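Local coordinates for protein HTH-type transcriptional activator AmpR (PDB 5MMH) that activates transcription of the beta-lactamase gene ampC by binding its promoter, and recognises cell-wall-derived muropeptides through the effector domain described here, at residues 116-121 with 171-176; 84-89 with 141-146; 12-17 with 194-199; 26-31 with 43-48; 19-24 with 137-142. All blocks are in the same frame, centred on the assembly; numbering follows the deposited sequence.

Interaction 1 of 5, residues 116-121 with 171-176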
# COMPACT_ATOMS: atom_id res chain seq x y z
N PRO A 116 -21.56 2.28 5.25
CA PRO A 116 -22.86 2.48 5.91
C PRO A 116 -22.73 3.22 7.23
O PRO A 116 -23.56 4.08 7.53
CB PRO A 116 -23.40 1.06 6.09
CG PRO A 116 -22.28 0.15 5.80
CD PRO A 116 -21.35 0.87 4.88
N LEU A 117 -21.69 2.94 8.02
CA LEU A 117 -21.51 3.68 9.27
C LEU A 117 -21.33 5.16 9.01
O LEU A 117 -21.89 5.99 9.73
CB LEU A 117 -20.33 3.12 10.06
CG LEU A 117 -20.67 1.92 10.93
CD1 LEU A 117 -19.44 1.34 11.62
CD2 LEU A 117 -21.72 2.32 11.96
N TRP A 118 -20.56 5.51 7.98
CA TRP A 118 -20.31 6.92 7.71
C TRP A 118 -21.56 7.62 7.20
O TRP A 118 -21.83 8.76 7.59
CB TRP A 118 -19.18 7.08 6.71
CG TRP A 118 -18.83 8.53 6.45
CD1 TRP A 118 -17.88 9.26 7.10
CD2 TRP A 118 -19.41 9.40 5.47
NE1 TRP A 118 -17.82 10.53 6.59
CE2 TRP A 118 -18.75 10.65 5.59
CE3 TRP A 118 -20.41 9.26 4.50
CZ2 TRP A 118 -19.07 11.74 4.78
CZ3 TRP A 118 -20.73 10.35 3.70
CH2 TRP A 118 -20.06 11.57 3.84
N PHE A 119 -22.31 6.97 6.31
CA PHE A 119 -23.55 7.56 5.82
C PHE A 119 -24.49 7.88 6.99
O PHE A 119 -25.06 8.97 7.06
CB PHE A 119 -24.22 6.64 4.80
CG PHE A 119 -23.65 6.74 3.41
CD1 PHE A 119 -23.32 7.98 2.86
CD2 PHE A 119 -23.42 5.60 2.65
CE1 PHE A 119 -22.77 8.07 1.58
CE2 PHE A 119 -22.88 5.69 1.36
CZ PHE A 119 -22.55 6.92 0.83
N GLN A 120 -24.64 6.93 7.92
CA GLN A 120 -25.37 7.19 9.15
C GLN A 120 -24.90 8.47 9.80
O GLN A 120 -25.68 9.41 10.00
CB GLN A 120 -25.19 6.03 10.11
CG GLN A 120 -26.10 4.87 9.88
CD GLN A 120 -26.14 4.01 11.11
OE1 GLN A 120 -25.50 4.34 12.12
NE2 GLN A 120 -26.89 2.92 11.05
N ALA A 121 -23.61 8.53 10.14
CA ALA A 121 -23.07 9.73 10.78
C ALA A 121 -23.39 11.00 9.99
O ALA A 121 -23.48 12.08 10.58
CB ALA A 121 -21.56 9.57 10.95
N ARG A 171 -10.76 17.18 1.35
CA ARG A 171 -11.80 16.69 2.25
C ARG A 171 -13.09 17.44 1.95
O ARG A 171 -13.22 18.61 2.35
CB ARG A 171 -11.38 16.90 3.71
CG ARG A 171 -12.39 16.37 4.72
CD ARG A 171 -11.86 16.54 6.12
NE ARG A 171 -12.83 16.07 7.10
CZ ARG A 171 -12.50 15.71 8.34
NH1 ARG A 171 -11.23 15.77 8.73
NH2 ARG A 171 -13.44 15.28 9.17
N PRO A 172 -14.06 16.84 1.25
CA PRO A 172 -15.25 17.60 0.86
C PRO A 172 -16.30 17.80 1.95
O PRO A 172 -17.08 18.75 1.84
CB PRO A 172 -15.84 16.77 -0.30
CG PRO A 172 -15.24 15.41 -0.14
CD PRO A 172 -13.89 15.62 0.44
N PHE A 173 -16.36 16.94 2.97
CA PHE A 173 -17.37 17.06 4.01
C PHE A 173 -16.74 17.03 5.40
O PHE A 173 -15.62 16.53 5.59
CB PHE A 173 -18.42 15.95 3.93
CG PHE A 173 -18.97 15.73 2.55
CD1 PHE A 173 -19.80 16.67 1.96
CD2 PHE A 173 -18.64 14.59 1.83
CE1 PHE A 173 -20.31 16.47 0.68
CE2 PHE A 173 -19.13 14.38 0.55
CZ PHE A 173 -19.97 15.32 -0.03
N ALA A 174 -17.48 17.55 6.37
CA ALA A 174 -17.04 17.58 7.76
C ALA A 174 -17.30 16.26 8.50
O ALA A 174 -16.58 15.95 9.46
CB ALA A 174 -17.71 18.73 8.51
N THR A 175 -18.29 15.50 8.07
CA THR A 175 -18.70 14.31 8.81
C THR A 175 -17.54 13.31 8.95
O THR A 175 -16.86 12.99 7.97
CB THR A 175 -19.88 13.65 8.10
OG1 THR A 175 -20.99 14.55 8.07
CG2 THR A 175 -20.32 12.39 8.84
N GLU A 176 -17.32 12.84 10.19
CA GLU A 176 -16.43 11.73 10.51
C GLU A 176 -17.24 10.59 11.10
O GLU A 176 -18.38 10.76 11.52
CB GLU A 176 -15.35 12.10 11.54
CG GLU A 176 -14.46 13.25 11.21
CD GLU A 176 -13.48 13.52 12.32
OE1 GLU A 176 -13.75 13.06 13.45
OE2 GLU A 176 -12.45 14.18 12.07
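A tryptophan clasped by a loop makes this surface contact, in which helix 114-121 rests on the irregular chain between helix 161-165 and strand 181-187. Trp118 has CG anti to its backbone N (chi1 -177°), and this swings the indole off the helix to the loop. There Trp118 NE1 donates to Thr175 O at 3.0 Å, with an N-H...O angle of 151°. The oxygen lies near the indole plane, but the donor arrives above the plane of the carbonyl. The same oxygen also accepts from Thr84 OG1, so two donors grip it. From the side chain, Thr175 CG2 sits over one indole face, 3.8 Å above the plane and toward the rim, in a CH-pi contact with the five-membered ring. Both segments belong to the LysR effector domain, a two-lobed fold of the periplasmic-binding-protein class, and this loop leads the chain into strand 181-187 of the mixed sheet. CG2 of Thr175 also meets Ala121 C at 3.6 Å, where the helix ends. Farther along the indole, Trp118 CH2 touches Phe173 CD2 at 3.9 Å, the two side chains crossing at about a right angle. Arg171 staples the loop to itself: NE donates to Phe173 O, while NH2 donates to Ala174 O and forms a salt bridge with Glu176 OE2 at 3.3 Å. That last bond is nearly straight and uses the anti lone pair of the carboxylate.

Interaction 2 of 5, residues 84-89 with 141-146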
# COMPACT_ATOMS: atom_id res chain seq x y z
N THR A 84 -12.99 9.69 7.19
CA THR A 84 -13.71 10.71 6.46
C THR A 84 -13.58 10.47 4.96
O THR A 84 -12.73 9.71 4.50
CB THR A 84 -13.21 12.12 6.83
OG1 THR A 84 -14.25 13.06 6.59
CG2 THR A 84 -11.96 12.50 6.02
N VAL A 85 -14.44 11.15 4.20
CA VAL A 85 -14.41 11.09 2.74
C VAL A 85 -13.24 11.91 2.21
O VAL A 85 -13.08 13.08 2.58
CB VAL A 85 -15.75 11.58 2.16
CG1 VAL A 85 -15.59 11.88 0.69
CG2 VAL A 85 -16.85 10.55 2.37
N LEU A 86 -12.43 11.30 1.34
CA LEU A 86 -11.29 11.96 0.72
C LEU A 86 -11.32 11.70 -0.78
O LEU A 86 -11.62 10.58 -1.21
CB LEU A 86 -9.97 11.47 1.33
CG LEU A 86 -9.78 11.77 2.82
CD1 LEU A 86 -8.60 11.01 3.37
CD2 LEU A 86 -9.59 13.26 3.04
N CYS A 87 -11.01 12.72 -1.57
CA CYS A 87 -11.10 12.59 -3.03
C CYS A 87 -10.22 13.64 -3.69
O CYS A 87 -9.68 14.53 -3.03
CB CYS A 87 -12.54 12.71 -3.51
SG CYS A 87 -13.33 14.27 -3.08
N CYS A 88 -10.09 13.53 -5.01
CA CYS A 88 -9.34 14.52 -5.76
C CYS A 88 -10.17 15.79 -5.96
O CYS A 88 -11.40 15.77 -5.86
CB CYS A 88 -8.90 13.96 -7.12
SG CYS A 88 -10.23 13.59 -8.27
N PRO A 89 -9.51 16.94 -6.22
CA PRO A 89 -10.26 18.19 -6.49
C PRO A 89 -11.26 18.06 -7.62
O PRO A 89 -12.40 18.54 -7.50
CB PRO A 89 -9.15 19.19 -6.83
CG PRO A 89 -7.91 18.62 -6.24
CD PRO A 89 -8.05 17.14 -6.26
N ALA A 141 -3.10 2.42 -1.14
CA ALA A 141 -3.55 2.10 -2.49
C ALA A 141 -4.87 2.79 -2.78
O ALA A 141 -5.09 3.26 -3.90
CB ALA A 141 -3.68 0.59 -2.66
N MET A 142 -5.75 2.87 -1.77
CA MET A 142 -7.05 3.53 -1.92
C MET A 142 -6.90 5.03 -2.18
O MET A 142 -7.67 5.60 -2.97
CB MET A 142 -7.89 3.30 -0.67
CG MET A 142 -9.24 3.99 -0.71
SD MET A 142 -10.06 4.18 0.91
CE MET A 142 -10.28 2.47 1.43
N LEU A 143 -5.92 5.69 -1.55
CA LEU A 143 -5.78 7.13 -1.73
C LEU A 143 -5.11 7.47 -3.05
O LEU A 143 -5.45 8.48 -3.68
CB LEU A 143 -4.99 7.74 -0.57
CG LEU A 143 -5.90 8.41 0.47
CD1 LEU A 143 -6.67 9.55 -0.16
CD2 LEU A 143 -6.86 7.39 1.09
N GLU A 144 -4.14 6.65 -3.47
CA GLU A 144 -3.58 6.77 -4.81
C GLU A 144 -4.66 6.59 -5.88
O GLU A 144 -4.70 7.34 -6.86
CB GLU A 144 -2.45 5.75 -4.99
CG GLU A 144 -1.84 5.75 -6.38
CD GLU A 144 -1.07 7.02 -6.70
OE1 GLU A 144 -0.90 7.33 -7.91
OE2 GLU A 144 -0.61 7.70 -5.75
N ALA A 145 -5.56 5.61 -5.70
CA ALA A 145 -6.67 5.48 -6.65
C ALA A 145 -7.55 6.72 -6.64
O ALA A 145 -8.00 7.17 -7.69
CB ALA A 145 -7.51 4.25 -6.32
N ALA A 146 -7.80 7.28 -5.45
CA ALA A 146 -8.62 8.48 -5.37
C ALA A 146 -7.91 9.67 -6.01
O ALA A 146 -8.55 10.47 -6.69
CB ALA A 146 -8.95 8.79 -3.91
O HOH W 1 -11.43 11.01 -6.15
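Leu86 and Leu143 meet first, CB of the strand residue lying 4.1 Å from CD1 of the helix residue. Leu143 gets its methyl there with chi1 at -100°, well off a staggered position. Leu86 keeps CG anti to its carbonyl carbon. One turn later in the helix, the methyl of Ala146 points at the backbone of Leu86 and Cys87, with CB 4.2 Å from Leu86 O. The polar part follows at Cys88, whose CB packs 3.5 Å from Ala146 O. That carbonyl receives a hydrogen from a bridging water at 3.0 Å, and the water oxygen accepts from Cys88 N at 3.1 Å, so a single molecule joins the end of the strand segment to the helix. Cys88 is itself the N-cap of helix 89-93. With SG set between its backbone N and carbonyl carbon, the side chain caps a backbone amide at the start of that helix. In the next shell, Leu86 pairs through its backbone with Ala153 of strand 153-156, and Ala153 also touches both Leu143 and Ala146. The outer flank of the helix belongs to the dimer: Glu144 OE1 forms a salt bridge with Arg162 NE of the second subunit, and Ala145 packs on Leu28 of that subunit. Small and branched aliphatic residues thus seat helix 139-147 against one face of the sheet, the layered alpha/beta packing of a LysR effector-domain lobe.

Interaction 3 of 5, residues 12-17 with 194-199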
# COMPACT_ATOMS: atom_id res chain seq x y z
N ASP A 12 21.19 -3.35 21.24
CA ASP A 12 20.14 -4.35 21.41
C ASP A 12 19.24 -4.31 20.18
O ASP A 12 19.07 -3.26 19.56
CB ASP A 12 19.31 -4.10 22.67
CG ASP A 12 20.06 -4.44 23.94
OD1 ASP A 12 20.97 -5.30 23.89
OD2 ASP A 12 19.73 -3.84 25.00
N VAL A 13 18.66 -5.44 19.82
CA VAL A 13 17.87 -5.50 18.60
C VAL A 13 16.40 -5.32 18.95
O VAL A 13 15.91 -5.85 19.95
CB VAL A 13 18.12 -6.82 17.84
CG1 VAL A 13 17.31 -7.99 18.41
CG2 VAL A 13 17.82 -6.63 16.37
N LEU A 14 15.71 -4.53 18.13
CA LEU A 14 14.27 -4.31 18.28
C LEU A 14 13.60 -4.39 16.92
O LEU A 14 13.97 -3.65 16.01
CB LEU A 14 14.02 -2.95 18.93
CG LEU A 14 12.57 -2.49 18.95
CD1 LEU A 14 11.71 -3.43 19.77
CD2 LEU A 14 12.48 -1.07 19.47
N THR A 15 12.61 -5.25 16.78
CA THR A 15 11.91 -5.43 15.52
C THR A 15 10.45 -5.02 15.67
O THR A 15 9.70 -5.63 16.45
CB THR A 15 12.05 -6.87 15.01
OG1 THR A 15 11.44 -7.76 15.95
CG2 THR A 15 13.51 -7.24 14.92
N VAL A 16 10.04 -3.99 14.93
CA VAL A 16 8.67 -3.49 14.97
C VAL A 16 8.09 -3.56 13.56
O VAL A 16 8.75 -3.18 12.59
CB VAL A 16 8.60 -2.05 15.51
CG1 VAL A 16 7.16 -1.56 15.48
CG2 VAL A 16 9.14 -1.99 16.96
N GLY A 17 6.86 -4.07 13.47
CA GLY A 17 6.06 -4.02 12.25
C GLY A 17 4.86 -3.11 12.45
O GLY A 17 4.23 -3.12 13.52
N SER A 194 14.15 -4.78 27.23
CA SER A 194 14.42 -3.41 27.65
C SER A 194 14.32 -2.44 26.47
O SER A 194 13.81 -1.32 26.63
CB SER A 194 15.79 -3.34 28.32
OG SER A 194 16.33 -2.05 28.23
N ALA A 195 14.77 -2.84 25.28
CA ALA A 195 14.59 -1.97 24.11
C ALA A 195 13.12 -1.80 23.78
O ALA A 195 12.68 -0.69 23.44
CB ALA A 195 15.35 -2.51 22.90
N MET A 196 12.33 -2.87 23.90
CA MET A 196 10.89 -2.76 23.76
C MET A 196 10.31 -1.73 24.72
O MET A 196 9.50 -0.88 24.32
CB MET A 196 10.22 -4.12 24.00
CG MET A 196 10.34 -5.10 22.85
SD MET A 196 9.94 -6.78 23.36
CE MET A 196 8.17 -6.66 23.58
N LEU A 197 10.70 -1.79 26.00
CA LEU A 197 10.16 -0.83 26.97
C LEU A 197 10.54 0.59 26.58
O LEU A 197 9.70 1.50 26.63
CB LEU A 197 10.64 -1.16 28.39
CG LEU A 197 9.96 -2.44 28.92
CD1 LEU A 197 10.54 -2.94 30.24
CD2 LEU A 197 8.46 -2.21 29.05
N ALA A 198 11.79 0.80 26.15
CA ALA A 198 12.20 2.12 25.72
C ALA A 198 11.36 2.59 24.54
O ALA A 198 10.85 3.72 24.53
CB ALA A 198 13.68 2.12 25.36
N PHE A 199 11.17 1.72 23.53
CA PHE A 199 10.39 2.12 22.36
C PHE A 199 8.96 2.46 22.75
O PHE A 199 8.40 3.46 22.28
CB PHE A 199 10.40 1.02 21.30
CG PHE A 199 9.51 1.30 20.12
CD1 PHE A 199 9.91 2.17 19.13
CD2 PHE A 199 8.29 0.66 19.99
CE1 PHE A 199 9.09 2.42 18.04
CE2 PHE A 199 7.47 0.92 18.91
CZ PHE A 199 7.87 1.80 17.94
O HOH W 2 16.74 -5.07 24.96
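Two bonds hold the oxygen of a bridging water at the margin of this contact, one good and one weak. The water accepts from Ala195 N, in the first turn of helix 194-215, at 3.0 Å, and donates weakly to Asp12 OD2 at 3.2 Å. Everything deeper is apolar. Leu14, with CG anti to the backbone N (chi1 171°), divides its branches between two helix residues. CD1 lies 3.8 Å from Met196 CG, and CD2 presses on Phe199 CB at 3.5 Å, the leucine crossing the phenylalanine side chain at about a right angle. Nearer its root, Leu14 CB is 4.2 Å from Ala195 CB; the small alanine suits the short 8.2 Å separation of the strand and helix axes. Val16, two residues on and so on the same side of the strand, sets CG2 over one face of the Phe199 ring, 3.9 Å above its plane and toward the rim, a CH-pi contact. Phe34 meets that ring edge-to-face and Tyr61 also touches it. The axes cross at -54°. This is a helix-on-sheet layer of the kind found in LysR effector domains, in which the C-terminal helix packs against the lobe that the N-terminal strand begins.

Interaction 4 of 5, residues 26-31 with 43-48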
# COMPACT_ATOMS: atom_id res chain seq x y z
N TRP A 26 2.77 8.67 9.43
CA TRP A 26 2.92 9.12 10.83
C TRP A 26 4.22 8.71 11.52
O TRP A 26 4.90 9.54 12.11
CB TRP A 26 1.74 8.60 11.67
CG TRP A 26 1.58 9.29 13.01
CD1 TRP A 26 0.84 10.41 13.28
CD2 TRP A 26 2.17 8.90 14.27
NE1 TRP A 26 0.93 10.74 14.61
CE2 TRP A 26 1.74 9.83 15.24
CE3 TRP A 26 3.03 7.86 14.65
CZ2 TRP A 26 2.14 9.76 16.57
CZ3 TRP A 26 3.41 7.77 15.97
CH2 TRP A 26 2.96 8.72 16.93
N LEU A 27 4.58 7.43 11.46
CA LEU A 27 5.73 6.98 12.23
C LEU A 27 7.04 7.54 11.67
O LEU A 27 7.89 8.02 12.43
CB LEU A 27 5.79 5.46 12.26
CG LEU A 27 6.85 4.85 13.15
CD1 LEU A 27 6.60 5.23 14.63
CD2 LEU A 27 6.89 3.35 12.97
N LEU A 28 7.21 7.48 10.35
CA LEU A 28 8.50 7.80 9.74
C LEU A 28 8.84 9.28 9.89
O LEU A 28 10.03 9.59 10.09
CB LEU A 28 8.53 7.41 8.25
CG LEU A 28 8.70 5.93 7.87
CD1 LEU A 28 8.79 5.79 6.36
CD2 LEU A 28 9.90 5.27 8.51
N PRO A 29 7.88 10.21 9.79
CA PRO A 29 8.17 11.61 10.13
C PRO A 29 8.69 11.82 11.55
O PRO A 29 9.35 12.84 11.80
CB PRO A 29 6.82 12.32 9.95
CG PRO A 29 6.12 11.51 8.91
CD PRO A 29 6.56 10.08 9.12
N ARG A 30 8.42 10.91 12.48
CA ARG A 30 8.85 11.08 13.87
C ARG A 30 10.01 10.18 14.26
O ARG A 30 10.58 10.38 15.33
CB ARG A 30 7.67 10.82 14.82
CG ARG A 30 6.53 11.80 14.62
CD ARG A 30 5.23 11.33 15.26
NE ARG A 30 4.21 12.38 15.16
CZ ARG A 30 3.58 12.70 14.02
NH1 ARG A 30 3.85 12.04 12.88
NH2 ARG A 30 2.67 13.66 14.01
N LEU A 31 10.39 9.22 13.40
CA LEU A 31 11.33 8.19 13.84
C LEU A 31 12.72 8.75 14.04
O LEU A 31 13.50 8.20 14.82
CB LEU A 31 11.37 7.04 12.84
CG LEU A 31 11.67 5.67 13.46
CD1 LEU A 31 10.80 5.39 14.71
CD2 LEU A 31 11.46 4.59 12.41
N LEU A 43 16.90 -0.60 15.42
CA LEU A 43 15.50 -0.83 15.09
C LEU A 43 15.38 -1.48 13.71
O LEU A 43 16.00 -1.02 12.75
CB LEU A 43 14.73 0.50 15.10
CG LEU A 43 13.25 0.55 14.77
CD1 LEU A 43 12.48 -0.21 15.81
CD2 LEU A 43 12.85 1.99 14.75
N ARG A 44 14.61 -2.56 13.63
CA ARG A 44 14.25 -3.17 12.36
C ARG A 44 12.77 -2.93 12.11
O ARG A 44 11.91 -3.65 12.64
CB ARG A 44 14.61 -4.66 12.34
CG ARG A 44 16.03 -4.96 11.86
CD ARG A 44 16.99 -4.73 12.96
NE ARG A 44 18.27 -5.38 12.73
CZ ARG A 44 18.48 -6.66 13.02
NH1 ARG A 44 17.46 -7.38 13.47
NH2 ARG A 44 19.66 -7.20 12.83
N LEU A 45 12.48 -1.94 11.29
CA LEU A 45 11.12 -1.60 10.94
C LEU A 45 10.71 -2.32 9.66
O LEU A 45 11.48 -2.34 8.69
CB LEU A 45 11.01 -0.08 10.76
CG LEU A 45 9.61 0.50 10.56
CD1 LEU A 45 8.72 0.09 11.73
CD2 LEU A 45 9.76 2.00 10.46
N SER A 46 9.52 -2.92 9.67
CA SER A 46 8.90 -3.44 8.46
C SER A 46 7.44 -3.02 8.41
O SER A 46 6.82 -2.74 9.45
CB SER A 46 9.03 -4.99 8.40
OG SER A 46 8.38 -5.61 9.49
N THR A 47 6.87 -2.95 7.21
CA THR A 47 5.46 -2.61 7.09
C THR A 47 4.65 -3.85 6.74
O THR A 47 5.19 -4.84 6.23
CB THR A 47 5.18 -1.50 6.06
OG1 THR A 47 5.45 -1.96 4.71
CG2 THR A 47 6.00 -0.25 6.39
N HIS A 48 3.36 -3.78 7.01
CA HIS A 48 2.45 -4.88 6.74
C HIS A 48 1.07 -4.27 6.46
O HIS A 48 0.89 -3.05 6.54
CB HIS A 48 2.48 -5.89 7.91
CG HIS A 48 3.88 -6.26 8.35
ND1 HIS A 48 4.71 -7.06 7.59
CD2 HIS A 48 4.60 -5.88 9.43
CE1 HIS A 48 5.88 -7.17 8.20
NE2 HIS A 48 5.84 -6.47 9.32
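Trp26 begins the segment by binding its own helix: Arg30 CD lies 3.6 Å above one indole face, the guanidinium is laid over Trp26 NE1, and Arg30 NH1 donates to Trp26 O at 2.8 Å, in the carbonyl plane and on a lone pair. Leu27 is the first to reach strand 42-48. Its CG is anti to the backbone N, and CD2 meets Leu45 CD1 tip to tip at 3.9 Å. Leu28 has CG anti to the carbonyl carbon instead, and comes in obliquely to put CD2 3.8 Å from Leu45 CD2. Pro29 kinks the helix, because its nitrogen cannot bond to the preceding turn; Arg30 N then binds Leu27 O, only three residues back. Beyond the kink, Leu31 bridges two strand residues, with CD2 3.7 Å from Leu45 CD2 and 3.8 Å from Leu43 CD2. Its chi1 of -149° is off the staggered positions. Helix and strand run nearly antiparallel, at 161°, as successive elements of the beta-alpha-beta crossover formed by 13-19, 20-37 and 42-48. Leu45 and Ser46 also pair in a parallel ladder with a strand of the second subunit, so the sheet continues across the dimer. Since the segments meet through leucine side chains, mostly methyl to methyl, their mutual hold is consistent with dispersion and the exclusion of water, the branched ends mostly meeting tip to tip rather than interlocking.

Interaction 5 of 5, residues 19-24 with 137-142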
# COMPACT_ATOMS: atom_id res chain seq x y z
N VAL A 19 1.40 -1.11 10.22
CA VAL A 19 0.65 -1.01 8.98
C VAL A 19 1.25 0.09 8.11
O VAL A 19 1.72 1.12 8.61
CB VAL A 19 -0.84 -0.76 9.23
CG1 VAL A 19 -1.47 -1.97 9.81
CG2 VAL A 19 -1.04 0.36 10.21
N GLY A 20 1.25 -0.14 6.79
CA GLY A 20 1.96 0.77 5.90
C GLY A 20 1.46 2.19 5.98
O GLY A 20 2.25 3.14 6.03
N THR A 21 0.15 2.36 6.02
CA THR A 21 -0.45 3.69 6.11
C THR A 21 0.05 4.45 7.33
O THR A 21 0.35 5.65 7.25
CB THR A 21 -1.97 3.57 6.13
OG1 THR A 21 -2.40 2.95 4.91
CG2 THR A 21 -2.66 4.96 6.28
N PHE A 22 0.14 3.76 8.47
CA PHE A 22 0.66 4.38 9.69
C PHE A 22 2.16 4.67 9.58
O PHE A 22 2.65 5.67 10.12
CB PHE A 22 0.38 3.45 10.87
CG PHE A 22 0.81 3.98 12.21
CD1 PHE A 22 2.09 3.77 12.69
CD2 PHE A 22 -0.12 4.61 13.04
CE1 PHE A 22 2.46 4.22 13.97
CE2 PHE A 22 0.25 5.06 14.30
CZ PHE A 22 1.54 4.87 14.75
N THR A 23 2.91 3.81 8.90
CA THR A 23 4.36 4.00 8.84
C THR A 23 4.71 5.25 8.04
O THR A 23 5.52 6.08 8.49
CB THR A 23 5.03 2.77 8.24
OG1 THR A 23 4.71 1.64 9.04
CG2 THR A 23 6.54 2.94 8.20
N VAL A 24 4.14 5.41 6.85
CA VAL A 24 4.55 6.52 6.00
C VAL A 24 3.78 7.79 6.34
O VAL A 24 4.33 8.88 6.24
CB VAL A 24 4.45 6.20 4.49
CG1 VAL A 24 5.30 5.01 4.15
CG2 VAL A 24 3.03 5.94 4.08
N ASP A 137 -6.65 -3.35 0.11
CA ASP A 137 -5.97 -3.92 1.26
C ASP A 137 -5.32 -2.85 2.11
O ASP A 137 -5.12 -3.06 3.30
CB ASP A 137 -4.93 -4.97 0.82
CG ASP A 137 -3.62 -4.35 0.21
OD1 ASP A 137 -3.69 -3.49 -0.71
OD2 ASP A 137 -2.50 -4.79 0.62
N THR A 138 -5.00 -1.70 1.52
CA THR A 138 -4.27 -0.64 2.20
C THR A 138 -4.84 0.70 1.75
O THR A 138 -5.16 0.89 0.57
CB THR A 138 -2.73 -0.70 1.90
OG1 THR A 138 -2.07 0.47 2.38
CG2 THR A 138 -2.47 -0.79 0.46
N SER A 139 -4.98 1.62 2.71
CA SER A 139 -5.46 2.96 2.41
C SER A 139 -4.52 3.69 1.47
O SER A 139 -4.96 4.55 0.71
CB SER A 139 -5.63 3.76 3.71
OG SER A 139 -6.64 3.20 4.52
N LEU A 140 -3.23 3.38 1.53
CA LEU A 140 -2.30 3.97 0.57
C LEU A 140 -2.74 3.68 -0.85
O LEU A 140 -2.75 4.58 -1.70
CB LEU A 140 -0.89 3.45 0.81
CG LEU A 140 -0.22 3.96 2.07
CD1 LEU A 140 1.12 3.26 2.20
CD2 LEU A 140 -0.05 5.49 2.06
N ALA A 141 -3.10 2.42 -1.14
CA ALA A 141 -3.55 2.10 -2.49
C ALA A 141 -4.87 2.79 -2.78
O ALA A 141 -5.09 3.26 -3.90
CB ALA A 141 -3.68 0.59 -2.66
N MET A 142 -5.75 2.87 -1.77
CA MET A 142 -7.05 3.53 -1.92
C MET A 142 -6.90 5.03 -2.18
O MET A 142 -7.67 5.60 -2.97
CB MET A 142 -7.89 3.30 -0.67
CG MET A 142 -9.24 3.99 -0.71
SD MET A 142 -10.06 4.18 0.91
CE MET A 142 -10.28 2.47 1.43
O HOH W 3 -4.43 0.97 5.49
O HOH W 4 -1.39 0.09 4.77
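Two water bridges join these helix beginnings. One water accepts from Thr21 N at 3.0 Å and lies 2.5 Å from Thr138 OG1, to which it is hydrogen-bonded. A second accepts from Ser139 N at 2.9 Å and is bonded to Thr21 OG1. The two bridges thus run in reciprocal fashion, each tying an amide of one helix start to a threonine hydroxyl of the other. Direct hydrogen bonds stay within each segment. Thr138, the N-cap of helix 139-147, holds OG1 anti to its backbone N and accepts a capping bond from Leu140 N at 3.2 Å; Thr23 OG1 donates to Val19 O, four residues back, which also receives Thr23 N. Van der Waals contacts complete the set. Thr21 OG1 rests 3.5 Å from Ser139 CB, and Leu140 reaches tip to tip toward Val24, its CD2 3.7 Å from Val24 CG2, while its CD1 approaches Gly20 C at 3.9 Å. Helix 20-37 follows strand 13-19 and helix 139-147 follows strand 133-136, and across the dimer Val24 O accepts from Gln148 NE2 of the second subunit while Leu140 packs on Ala141 of the second subunit.

Overall arrangement
The five contacts run from one end of the elongated effector domain to the other: interactions 1 and 3 lie on opposite sides of its centre, about 38 Å apart between centres. Interactions 1 and 2 touch, with Trp118 CZ2 3.5 Å from Val85 CG2, and interactions 3 and 4 share the sheet, where Leu14 O lies 2.7 Å from Arg44 N. Interaction 5 sits nearest the middle, its centre about 12 Å from those of both interaction 2, through helix 139-147, and interaction 4, through helix 20-37. It lies between the two ends, in the region where effectors bind between the lobes in LysR relatives. Interactions 2, 4 and 5 also touch the second subunit.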